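Local coordinates for putative endo-1,4-beta-xylanase (Bacteroides thetaiotaomicron VPI-5482, PDB 5MSX), which probably hydrolyses glycosidic bonds as a family 43 glycoside hydrolase, with likely arabinofuranosidase activity on plant pectin, and carries an F5/8 type C domain that binds calcium, at residues Val328-Ile333 against Pro377-Asp382; Val406-Met411 against Tyr441-Ile446; Glu351-Ser356 against Arg366-Ala371; Phe396-Ala401 against Lys448-Ile453. One frame throughout, in Å; residues are numbered along the deposited sequence.

Contact 1 of 4, residues Val328-Ile333 against Pro377-Asp382; sequences VYASSI and PWIVAD
One face of the Trp-378 indole is covered by Ser-331 and Ala-330, while Tyr-329 comes to its edge. Ser-331 CB sits almost squarely over the five-membered ring, 3.5 Å from its centroid and 10° off the normal, a close CH-pi contact; the carbonyl carbon of Ala-330 lies over the same face, toward the six-membered ring. At the indole edge, Tyr-329 CD1 meets Trp-378 CZ3 at 3.8 Å. The Tyr-329 ring in turn receives Val-380 over one of its faces: Val-380 CB stands 4.0 Å from the ring centroid, and Val-380 CG1 reaches on to Tyr-329 CZ. Both aromatic side chains have CG between the backbone N and the carbonyl carbon (chi1 55° in Tyr-329, 56° in Trp-378), which folds each ring back over the partner strand. Beneath them, Tyr-329 and Val-380 form an antiparallel hydrogen-bonded pair, with Val-380 N to Tyr-329 O at 2.9 Å. As the strand ends, Ser-331 N donates to Trp-378 O, and Trp-378 N returns a bond to Ser-331 OG at 3.0 Å; that hydroxyl also bonds Asp-373, so serine suits a place where a side chain must finish the ladder. On the other face, Val-328 and Ala-330 meet Ala-381 and Ile-379 at van der Waals distance, Val-328 CG1 to Ala-381 CB being 4.3 Å, with Ile-379 and Ala-381 also touching Trp-456. Strand 378-383 also pairs, antiparallel, with strand 438-448, making this ladder part of the beta-sandwich, or jelly roll, characteristic of F5/8 type C domains.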
# COMPACT_ATOMS: atom_id res chain seq x y z
N VAL C 328 -27.27 47.37 12.01
CA VAL C 328 -27.40 46.81 10.68
C VAL C 328 -28.84 46.98 10.24
O VAL C 328 -29.72 47.11 11.06
CB VAL C 328 -27.05 45.30 10.62
CG1 VAL C 328 -25.56 45.10 10.64
CG2 VAL C 328 -27.67 44.54 11.78
N TYR C 329 -29.06 46.97 8.93
CA TYR C 329 -30.40 47.04 8.35
C TYR C 329 -30.29 46.59 6.92
O TYR C 329 -29.20 46.56 6.38
CB TYR C 329 -31.02 48.45 8.46
CG TYR C 329 -30.19 49.58 7.87
CD1 TYR C 329 -30.27 49.90 6.50
CD2 TYR C 329 -29.34 50.32 8.67
CE1 TYR C 329 -29.52 50.94 5.97
CE2 TYR C 329 -28.57 51.36 8.14
CZ TYR C 329 -28.67 51.66 6.79
OH TYR C 329 -27.92 52.68 6.28
N ALA C 330 -31.41 46.21 6.32
CA ALA C 330 -31.40 45.58 5.01
C ALA C 330 -32.55 46.03 4.14
O ALA C 330 -33.42 46.72 4.60
CB ALA C 330 -31.43 44.06 5.18
N SER C 331 -32.53 45.61 2.88
CA SER C 331 -33.60 45.88 1.92
C SER C 331 -34.90 45.18 2.25
O SER C 331 -35.97 45.68 1.93
CB SER C 331 -33.15 45.46 0.52
OG SER C 331 -32.90 44.06 0.43
N SER C 332 -34.81 43.98 2.84
CA SER C 332 -35.97 43.26 3.31
C SER C 332 -35.56 42.18 4.31
O SER C 332 -34.36 41.92 4.52
CB SER C 332 -36.72 42.61 2.14
OG SER C 332 -35.98 41.55 1.59
N ILE C 333 -36.58 41.58 4.92
CA ILE C 333 -36.43 40.52 5.90
C ILE C 333 -37.48 39.48 5.57
O ILE C 333 -38.67 39.83 5.43
CB ILE C 333 -36.63 41.04 7.34
CG1 ILE C 333 -35.63 42.17 7.64
CG2 ILE C 333 -36.50 39.90 8.35
CD1 ILE C 333 -35.92 42.94 8.90
N PRO C 377 -30.99 42.55 -3.60
CA PRO C 377 -31.17 42.63 -2.15
C PRO C 377 -29.89 43.14 -1.53
O PRO C 377 -28.81 42.87 -2.06
CB PRO C 377 -31.44 41.18 -1.73
CG PRO C 377 -31.07 40.33 -2.88
CD PRO C 377 -31.23 41.18 -4.10
N TRP C 378 -29.99 43.89 -0.44
CA TRP C 378 -28.80 44.45 0.17
C TRP C 378 -28.92 44.54 1.67
O TRP C 378 -30.02 44.54 2.24
CB TRP C 378 -28.46 45.81 -0.45
CG TRP C 378 -29.59 46.81 -0.38
CD1 TRP C 378 -30.44 47.16 -1.39
CD2 TRP C 378 -29.97 47.59 0.76
NE1 TRP C 378 -31.33 48.10 -0.95
CE2 TRP C 378 -31.06 48.39 0.36
CE3 TRP C 378 -29.50 47.70 2.08
CZ2 TRP C 378 -31.71 49.28 1.24
CZ3 TRP C 378 -30.14 48.57 2.95
CH2 TRP C 378 -31.24 49.35 2.53
N ILE C 379 -27.76 44.63 2.31
CA ILE C 379 -27.64 44.80 3.76
C ILE C 379 -26.51 45.80 4.01
O ILE C 379 -25.56 45.85 3.25
CB ILE C 379 -27.38 43.42 4.46
CG1 ILE C 379 -27.27 43.58 5.97
CG2 ILE C 379 -26.15 42.71 3.88
CD1 ILE C 379 -27.50 42.27 6.74
N VAL C 380 -26.63 46.56 5.09
CA VAL C 380 -25.69 47.61 5.44
C VAL C 380 -25.23 47.43 6.87
O VAL C 380 -26.05 47.35 7.77
CB VAL C 380 -26.37 49.01 5.35
CG1 VAL C 380 -25.62 50.08 6.15
CG2 VAL C 380 -26.55 49.44 3.91
N ALA C 381 -23.92 47.45 7.09
CA ALA C 381 -23.37 47.51 8.41
C ALA C 381 -22.95 48.96 8.70
O ALA C 381 -22.29 49.59 7.87
CB ALA C 381 -22.18 46.59 8.52
N ASP C 382 -23.35 49.45 9.88
CA ASP C 382 -23.01 50.76 10.39
C ASP C 382 -22.09 50.63 11.60
O ASP C 382 -22.54 50.37 12.73
CB ASP C 382 -24.29 51.53 10.79
CG ASP C 382 -24.01 52.98 11.28
OD1 ASP C 382 -22.86 53.45 11.33
OD2 ASP C 382 -24.98 53.67 11.60

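Contact 2 of 4, residues Val406-Met411 against Tyr441-Ile446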
# COMPACT_ATOMS: atom_id res chain seq x y z
N VAL C 406 -21.49 42.82 -4.91
CA VAL C 406 -20.79 44.08 -4.97
C VAL C 406 -20.70 44.53 -3.53
O VAL C 406 -21.70 44.48 -2.82
CB VAL C 406 -21.62 45.14 -5.75
CG1 VAL C 406 -20.87 46.45 -5.84
CG2 VAL C 406 -21.99 44.63 -7.14
N ILE C 407 -19.52 44.95 -3.11
CA ILE C 407 -19.37 45.61 -1.82
C ILE C 407 -19.05 47.07 -2.07
O ILE C 407 -18.28 47.39 -2.99
CB ILE C 407 -18.31 44.95 -0.90
CG1 ILE C 407 -18.22 45.70 0.43
CG2 ILE C 407 -16.93 44.88 -1.55
CD1 ILE C 407 -17.74 44.83 1.57
N GLU C 408 -19.66 47.92 -1.26
CA GLU C 408 -19.50 49.36 -1.35
C GLU C 408 -19.26 49.88 0.05
O GLU C 408 -19.64 49.23 1.02
CB GLU C 408 -20.76 50.00 -1.91
CG GLU C 408 -21.10 49.60 -3.33
CD GLU C 408 -22.55 49.84 -3.69
OE1 GLU C 408 -23.46 49.46 -2.91
OE2 GLU C 408 -22.80 50.38 -4.78
N ALA C 409 -18.64 51.05 0.13
CA ALA C 409 -18.35 51.74 1.37
C ALA C 409 -18.89 53.17 1.32
O ALA C 409 -19.11 53.73 0.22
CB ALA C 409 -16.85 51.75 1.61
N SER C 410 -19.09 53.78 2.49
CA SER C 410 -19.60 55.14 2.58
C SER C 410 -19.27 55.81 3.89
O SER C 410 -19.00 55.15 4.90
CB SER C 410 -21.12 55.15 2.40
OG SER C 410 -21.68 56.42 2.69
N MET C 411 -19.31 57.14 3.85
CA MET C 411 -19.06 58.00 5.01
C MET C 411 -20.37 58.44 5.67
O MET C 411 -20.38 58.70 6.87
CB MET C 411 -18.25 59.24 4.58
CG MET C 411 -16.97 59.49 5.37
SD MET C 411 -15.63 58.28 5.19
CE MET C 411 -15.66 57.90 3.44
N TYR C 441 -19.93 53.07 6.79
CA TYR C 441 -20.91 52.09 6.39
C TYR C 441 -20.30 51.17 5.35
O TYR C 441 -19.51 51.62 4.51
CB TYR C 441 -22.14 52.76 5.77
CG TYR C 441 -22.75 53.81 6.65
CD1 TYR C 441 -22.24 55.10 6.69
CD2 TYR C 441 -23.85 53.51 7.45
CE1 TYR C 441 -22.80 56.07 7.51
CE2 TYR C 441 -24.41 54.47 8.27
CZ TYR C 441 -23.89 55.75 8.29
OH TYR C 441 -24.44 56.69 9.11
N LEU C 442 -20.68 49.89 5.39
CA LEU C 442 -20.44 48.95 4.30
C LEU C 442 -21.77 48.44 3.83
O LEU C 442 -22.71 48.33 4.63
CB LEU C 442 -19.63 47.74 4.75
CG LEU C 442 -18.13 47.73 4.54
CD1 LEU C 442 -17.47 48.78 5.43
CD2 LEU C 442 -17.57 46.33 4.79
N ARG C 443 -21.83 48.07 2.56
CA ARG C 443 -23.01 47.51 1.99
C ARG C 443 -22.64 46.42 1.03
O ARG C 443 -21.73 46.59 0.21
CB ARG C 443 -23.80 48.59 1.23
CG ARG C 443 -25.05 48.06 0.54
CD ARG C 443 -25.97 49.19 0.10
NE ARG C 443 -25.55 49.78 -1.18
CZ ARG C 443 -25.97 50.96 -1.65
NH1 ARG C 443 -26.82 51.71 -0.96
NH2 ARG C 443 -25.53 51.39 -2.83
N ILE C 444 -23.39 45.34 1.09
CA ILE C 444 -23.28 44.23 0.14
C ILE C 444 -24.54 44.26 -0.67
O ILE C 444 -25.61 44.37 -0.10
CB ILE C 444 -23.19 42.88 0.88
CG1 ILE C 444 -21.90 42.83 1.69
CG2 ILE C 444 -23.28 41.70 -0.08
CD1 ILE C 444 -22.04 42.04 2.96
N LYS C 445 -24.43 44.19 -1.99
CA LYS C 445 -25.59 43.92 -2.84
C LYS C 445 -25.37 42.56 -3.45
O LYS C 445 -24.31 42.30 -3.99
CB LYS C 445 -25.73 44.97 -3.96
CG LYS C 445 -25.90 46.41 -3.49
CD LYS C 445 -26.36 47.32 -4.64
CE LYS C 445 -25.19 47.76 -5.50
NZ LYS C 445 -25.61 48.15 -6.88
N ILE C 446 -26.37 41.70 -3.41
CA ILE C 446 -26.23 40.34 -3.89
C ILE C 446 -26.81 40.27 -5.29
O ILE C 446 -27.97 40.60 -5.50
CB ILE C 446 -26.90 39.33 -2.93
CG1 ILE C 446 -26.29 39.48 -1.53
CG2 ILE C 446 -26.71 37.90 -3.43
CD1 ILE C 446 -26.89 38.60 -0.45
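Glu-408 and Arg-443 face each other as a hydrogen-bonded pair in the antiparallel sheet of the F5/8 type C beta-sandwich, and their side chains run side by side to a salt bridge. A single carboxylate oxygen takes both guanidinium bonds: Glu-408 OE1 lies 2.7 Å from Arg-443 NE and 2.8 Å from Arg-443 NH2, close to the guanidinium plane. NE meets this oxygen nearly along its C-O axis, whereas NH2 comes from above the carboxylate plane; the two planes are 51° apart. A bend at chi3 (82°) brings the arginine to the glutamate, whose own chain is extended beyond CG. Lys-445 crosses the glutamate obliquely; its NZ is 4.2 Å from Glu-408 OE2, beyond a salt bridge, yet its charge probably helps to stabilise a buried carboxylate whose OE2 also lies close to Glu-418. A leucine in place of Arg-443 would probably leave Glu-408 without its salt-bridge mate, facing Glu-418 with a more distant lysine as the remaining positive charge in this group. Backbone bonds in both directions, joining Val-406 to Lys-445, Glu-408 to Arg-443 and Ser-410 to Tyr-441, set these side chains in register. In the outer shell, Trp-416 makes a cation-pi contact with Arg-443. The opposite face is apolar: Ile-407 CD1 meets Leu-442 CD2 at 3.6 Å, Leu-442 touches Trp-456, and Ile-444 touches both Trp-456 and Ile-453. At the end of the ladder, the edge of the Tyr-441 ring turns to backbone carbonyls, its CE1 lying 3.6 Å from Met-411 O.

Contact 3 of 4, residues Glu351-Ser356 against Arg366-Ala371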
# COMPACT_ATOMS: atom_id res chain seq x y z
N GLU C 351 -37.91 30.08 13.30
CA GLU C 351 -36.69 30.76 12.90
C GLU C 351 -37.03 32.15 12.38
O GLU C 351 -37.92 32.29 11.53
CB GLU C 351 -35.97 30.02 11.79
CG GLU C 351 -34.59 30.63 11.52
CD GLU C 351 -33.76 29.91 10.43
OE1 GLU C 351 -34.27 28.98 9.76
OE2 GLU C 351 -32.56 30.30 10.26
N TYR C 352 -36.30 33.15 12.86
CA TYR C 352 -36.40 34.52 12.37
C TYR C 352 -35.19 34.79 11.50
O TYR C 352 -34.17 34.07 11.55
CB TYR C 352 -36.44 35.50 13.54
CG TYR C 352 -37.63 35.31 14.45
CD1 TYR C 352 -38.86 35.91 14.14
CD2 TYR C 352 -37.55 34.52 15.61
CE1 TYR C 352 -39.98 35.71 14.94
CE2 TYR C 352 -38.66 34.33 16.43
CZ TYR C 352 -39.87 34.92 16.09
OH TYR C 352 -40.98 34.75 16.88
N PHE C 353 -35.30 35.87 10.72
CA PHE C 353 -34.37 36.15 9.62
C PHE C 353 -33.85 37.57 9.65
O PHE C 353 -33.48 38.11 8.60
CB PHE C 353 -35.04 35.80 8.29
CG PHE C 353 -35.37 34.36 8.17
CD1 PHE C 353 -34.34 33.40 8.11
CD2 PHE C 353 -36.70 33.92 8.15
CE1 PHE C 353 -34.63 32.04 8.01
CE2 PHE C 353 -36.99 32.55 8.04
CZ PHE C 353 -35.95 31.61 7.98
N VAL C 354 -33.77 38.15 10.85
CA VAL C 354 -33.43 39.55 11.02
C VAL C 354 -31.96 39.87 10.69
O VAL C 354 -31.10 39.01 10.87
CB VAL C 354 -33.81 40.10 12.41
CG1 VAL C 354 -35.33 39.98 12.64
CG2 VAL C 354 -33.03 39.44 13.55
N PRO C 355 -31.68 41.10 10.20
CA PRO C 355 -30.31 41.53 9.83
C PRO C 355 -29.25 41.38 10.92
O PRO C 355 -28.11 41.04 10.62
CB PRO C 355 -30.49 43.01 9.48
CG PRO C 355 -31.94 43.14 9.11
CD PRO C 355 -32.63 42.22 10.07
N SER C 356 -29.59 41.65 12.18
CA SER C 356 -28.65 41.46 13.29
C SER C 356 -28.12 40.01 13.40
O SER C 356 -27.04 39.79 13.97
CB SER C 356 -29.27 41.90 14.61
OG SER C 356 -30.43 41.12 14.86
N ARG C 366 -29.08 33.40 10.73
CA ARG C 366 -28.85 34.05 9.47
C ARG C 366 -29.87 35.15 9.20
O ARG C 366 -31.06 35.02 9.56
CB ARG C 366 -28.94 33.03 8.33
CG ARG C 366 -30.14 32.12 8.47
CD ARG C 366 -30.22 31.11 7.37
NE ARG C 366 -31.36 30.27 7.63
CZ ARG C 366 -31.98 29.53 6.73
NH1 ARG C 366 -31.55 29.46 5.50
NH2 ARG C 366 -33.04 28.83 7.10
N TRP C 367 -29.41 36.21 8.53
CA TRP C 367 -30.30 37.12 7.79
C TRP C 367 -30.71 36.43 6.52
O TRP C 367 -29.90 35.73 5.91
CB TRP C 367 -29.61 38.45 7.45
CG TRP C 367 -30.33 39.29 6.41
CD1 TRP C 367 -31.54 39.90 6.56
CD2 TRP C 367 -29.89 39.60 5.09
NE1 TRP C 367 -31.89 40.57 5.41
CE2 TRP C 367 -30.89 40.42 4.50
CE3 TRP C 367 -28.73 39.29 4.35
CZ2 TRP C 367 -30.78 40.93 3.18
CZ3 TRP C 367 -28.62 39.79 3.01
CH2 TRP C 367 -29.65 40.60 2.45
N MET C 368 -31.97 36.60 6.13
CA MET C 368 -32.44 36.24 4.81
C MET C 368 -33.35 37.34 4.27
O MET C 368 -34.28 37.79 4.97
CB MET C 368 -33.23 34.92 4.84
CG MET C 368 -32.41 33.69 5.21
SD MET C 368 -31.40 33.14 3.84
CE MET C 368 -32.60 32.51 2.69
N ALA C 369 -33.08 37.78 3.04
CA ALA C 369 -33.97 38.69 2.31
C ALA C 369 -35.31 37.99 2.02
O ALA C 369 -35.36 36.75 1.89
CB ALA C 369 -33.32 39.11 1.00
N ALA C 370 -36.38 38.79 1.90
CA ALA C 370 -37.68 38.24 1.53
C ALA C 370 -37.65 37.63 0.12
O ALA C 370 -36.89 38.08 -0.74
CB ALA C 370 -38.77 39.29 1.63
N ALA C 371 -38.45 36.59 -0.07
CA ALA C 371 -38.59 35.93 -1.37
C ALA C 371 -38.83 36.91 -2.52
O ALA C 371 -38.19 36.78 -3.56
CB ALA C 371 -39.71 34.89 -1.32
O HOH W 1 -31.77 32.44 11.66
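The charged pair is Glu-351 and Arg-366, whose side chains cross at about a right angle. Arg-366 grips the carboxylate side-on: NE to Glu-351 OE2 and NH2 to Glu-351 OE1 are both 2.9 Å, nearly straight and on the syn side, the oxygens in the guanidinium plane but the nitrogens somewhat out of the carboxylate plane. An arginine extended from CG to NE has the length for this, and Arg-281 adds a second salt bridge to OE2. Phe-353 sets its ring edge against one guanidinium face, CE1 being 3.7 Å from Arg-366 NH2, with the planes 73° apart. Water 1 accepts from Arg-366 N and lies within hydrogen-bonding distance of Glu-351 OE2 and Tyr-352 O. The backbone adds one direct bond, Met-368 N to Phe-353 O, at 3.3 Å. Among the apolar contacts, Phe-353 CD1 meets Met-368 CG at 3.5 Å, the flexible thioether chain bending so that its end leads away. Pro-355 CG rests 4.1 Å from Trp-367 CD1. The segments lead to and from the calcium-binding loop: Pro-355 and Trp-367 touch strand 325-330, Glu-351 and Phe-353 touch Leu-337 of strand 337-339, and strand 367-368 pairs with strand 452-458.

Contact 4 of 4, residues Phe396-Ala401 against Lys448-Ile453. With EDO (1,2-ethanediol), chain B.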
# COMPACT_ATOMS: atom_id res chain seq x y z
N PHE C 396 -21.98 33.58 3.23
CA PHE C 396 -23.34 33.55 2.69
C PHE C 396 -24.05 32.24 2.98
O PHE C 396 -23.42 31.18 3.21
CB PHE C 396 -23.40 33.80 1.17
CG PHE C 396 -22.92 35.18 0.73
CD1 PHE C 396 -23.78 36.29 0.79
CD2 PHE C 396 -21.61 35.37 0.24
CE1 PHE C 396 -23.34 37.56 0.39
CE2 PHE C 396 -21.17 36.64 -0.18
CZ PHE C 396 -22.04 37.73 -0.09
N VAL C 397 -25.37 32.30 2.89
CA VAL C 397 -26.23 31.13 2.97
C VAL C 397 -26.19 30.35 1.63
O VAL C 397 -26.17 30.96 0.55
CB VAL C 397 -27.69 31.56 3.31
CG1 VAL C 397 -28.64 30.38 3.18
CG2 VAL C 397 -27.74 32.15 4.70
N ARG C 398 -26.23 29.02 1.71
CA ARG C 398 -26.00 28.13 0.56
C ARG C 398 -24.72 28.48 -0.23
O ARG C 398 -24.74 28.62 -1.46
CB ARG C 398 -27.22 28.03 -0.36
CG ARG C 398 -27.14 26.81 -1.28
CD ARG C 398 -28.29 26.78 -2.27
NE ARG C 398 -29.54 26.39 -1.62
CZ ARG C 398 -30.74 26.37 -2.21
NH1 ARG C 398 -30.88 26.72 -3.48
NH2 ARG C 398 -31.80 25.98 -1.52
N PRO C 399 -23.57 28.55 0.47
CA PRO C 399 -22.28 29.00 -0.07
C PRO C 399 -21.77 28.11 -1.23
O PRO C 399 -21.03 28.58 -2.15
CB PRO C 399 -21.37 28.92 1.15
CG PRO C 399 -21.92 27.81 1.95
CD PRO C 399 -23.40 28.02 1.84
N THR C 400 -22.15 26.84 -1.21
CA THR C 400 -21.66 25.91 -2.20
C THR C 400 -22.31 26.12 -3.58
O THR C 400 -21.82 25.54 -4.54
CB THR C 400 -21.83 24.45 -1.80
OG1 THR C 400 -23.23 24.13 -1.66
CG2 THR C 400 -21.07 24.15 -0.49
N ALA C 401 -23.40 26.89 -3.66
CA ALA C 401 -24.00 27.23 -4.97
C ALA C 401 -23.41 28.49 -5.59
O ALA C 401 -23.74 28.83 -6.74
CB ALA C 401 -25.50 27.34 -4.87
N LYS C 448 -26.07 37.34 -7.61
CA LYS C 448 -26.49 35.95 -7.80
C LYS C 448 -26.22 35.14 -6.52
O LYS C 448 -25.41 35.52 -5.68
CB LYS C 448 -25.78 35.34 -9.00
N GLY C 449 -26.93 34.02 -6.40
CA GLY C 449 -26.89 33.16 -5.22
C GLY C 449 -27.98 33.49 -4.21
O GLY C 449 -28.66 34.51 -4.32
N VAL C 450 -28.15 32.62 -3.22
CA VAL C 450 -29.18 32.81 -2.21
C VAL C 450 -28.91 34.08 -1.42
O VAL C 450 -27.81 34.27 -0.93
CB VAL C 450 -29.31 31.58 -1.30
CG1 VAL C 450 -30.16 31.87 -0.07
CG2 VAL C 450 -29.87 30.44 -2.11
N PRO C 451 -29.92 34.98 -1.33
CA PRO C 451 -29.68 36.27 -0.71
C PRO C 451 -29.77 36.25 0.83
O PRO C 451 -30.76 36.72 1.41
CB PRO C 451 -30.77 37.16 -1.37
CG PRO C 451 -31.90 36.22 -1.60
CD PRO C 451 -31.26 34.89 -1.94
N GLY C 452 -28.73 35.72 1.48
CA GLY C 452 -28.69 35.62 2.92
C GLY C 452 -27.30 35.43 3.46
O GLY C 452 -26.42 35.00 2.73
N ILE C 453 -27.12 35.75 4.74
CA ILE C 453 -25.83 35.73 5.39
C ILE C 453 -25.94 35.10 6.80
O ILE C 453 -26.70 35.60 7.68
CB ILE C 453 -25.27 37.18 5.54
CG1 ILE C 453 -25.14 37.87 4.17
CG2 ILE C 453 -23.92 37.16 6.23
CD1 ILE C 453 -24.50 39.24 4.24
C1 EDO B . -20.52 31.79 0.69
O1 EDO B . -19.88 32.66 1.62
C2 EDO B . -20.43 32.14 -0.80
O2 EDO B . -21.01 31.25 -1.77
O HOH W 2 -26.07 30.47 -3.49
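Val-397 N gives Gly-452 O a nearly straight 2.9 Å bond in an unusual position, for the donor stands 53° out of the carbonyl plane and so is not on a lone pair. The same carbonyl oxygen lies at the edge of the Phe-396 ring, whose CD1 packs on Ile-453 CG1 at 4.0 Å, the two side chains running side by side. Glycine fits here because a CB on Gly-452 would come tight against Val-397 CG2. With CG1 anti to N (chi1 171°), Val-397 directs this methyl to Val-450 CG1, 3.9 Å away, and its other branch over the Gly-452 carbonyl carbon. Val-450 CG2 lies under one face of the Arg-398 guanidinium and against the arginine's CB and CD, while the charged end continues to Gly-54 O and Tyr-55. Water 2 bridges the backbones, donating to Arg-398 O and accepting from Val-450 N. A 1,2-ethanediol, probably from the crystallisation liquor, bonds Phe-396 N, Pro-399 O, His-403 and Ser-429. Replacing Phe-396 by an alanine is likely to open a gap beside Ile-453 and Ile-446 and to deprive His-403 of its stacking partner. Phe-396 and Ile-453 form an antiparallel non-hydrogen-bonded pair where strands 386-396 and 452-458 meet, an inverse gamma turn centred on Pro-451 leading into the latter, at one end of the F5/8 type C beta-sandwich beside the glycosidase part.

All four contacts belong to the C-terminal beta-sandwich and reach one branched antiparallel sheet. Along the chain, contact 1, with contact 3 inside its span, comes before contact 4, with contact 2 inside its span. Contacts 1 and 2, with centres about 10 Å apart, lie on the neighbouring strands 378-383 and 438-448, so their ladders are adjacent in the sheet. Contact 3 is about 10 Å from contact 1, and Ser-332 bonds with Trp-367 and Ala-370 link the two. Contacts 3 and 4, about 12 Å apart, meet through strands 367-368 and 452-458, near the calcium ion. Chain-distant segments are thereby tied into a single domain, from the paired strands to the calcium-binding loops.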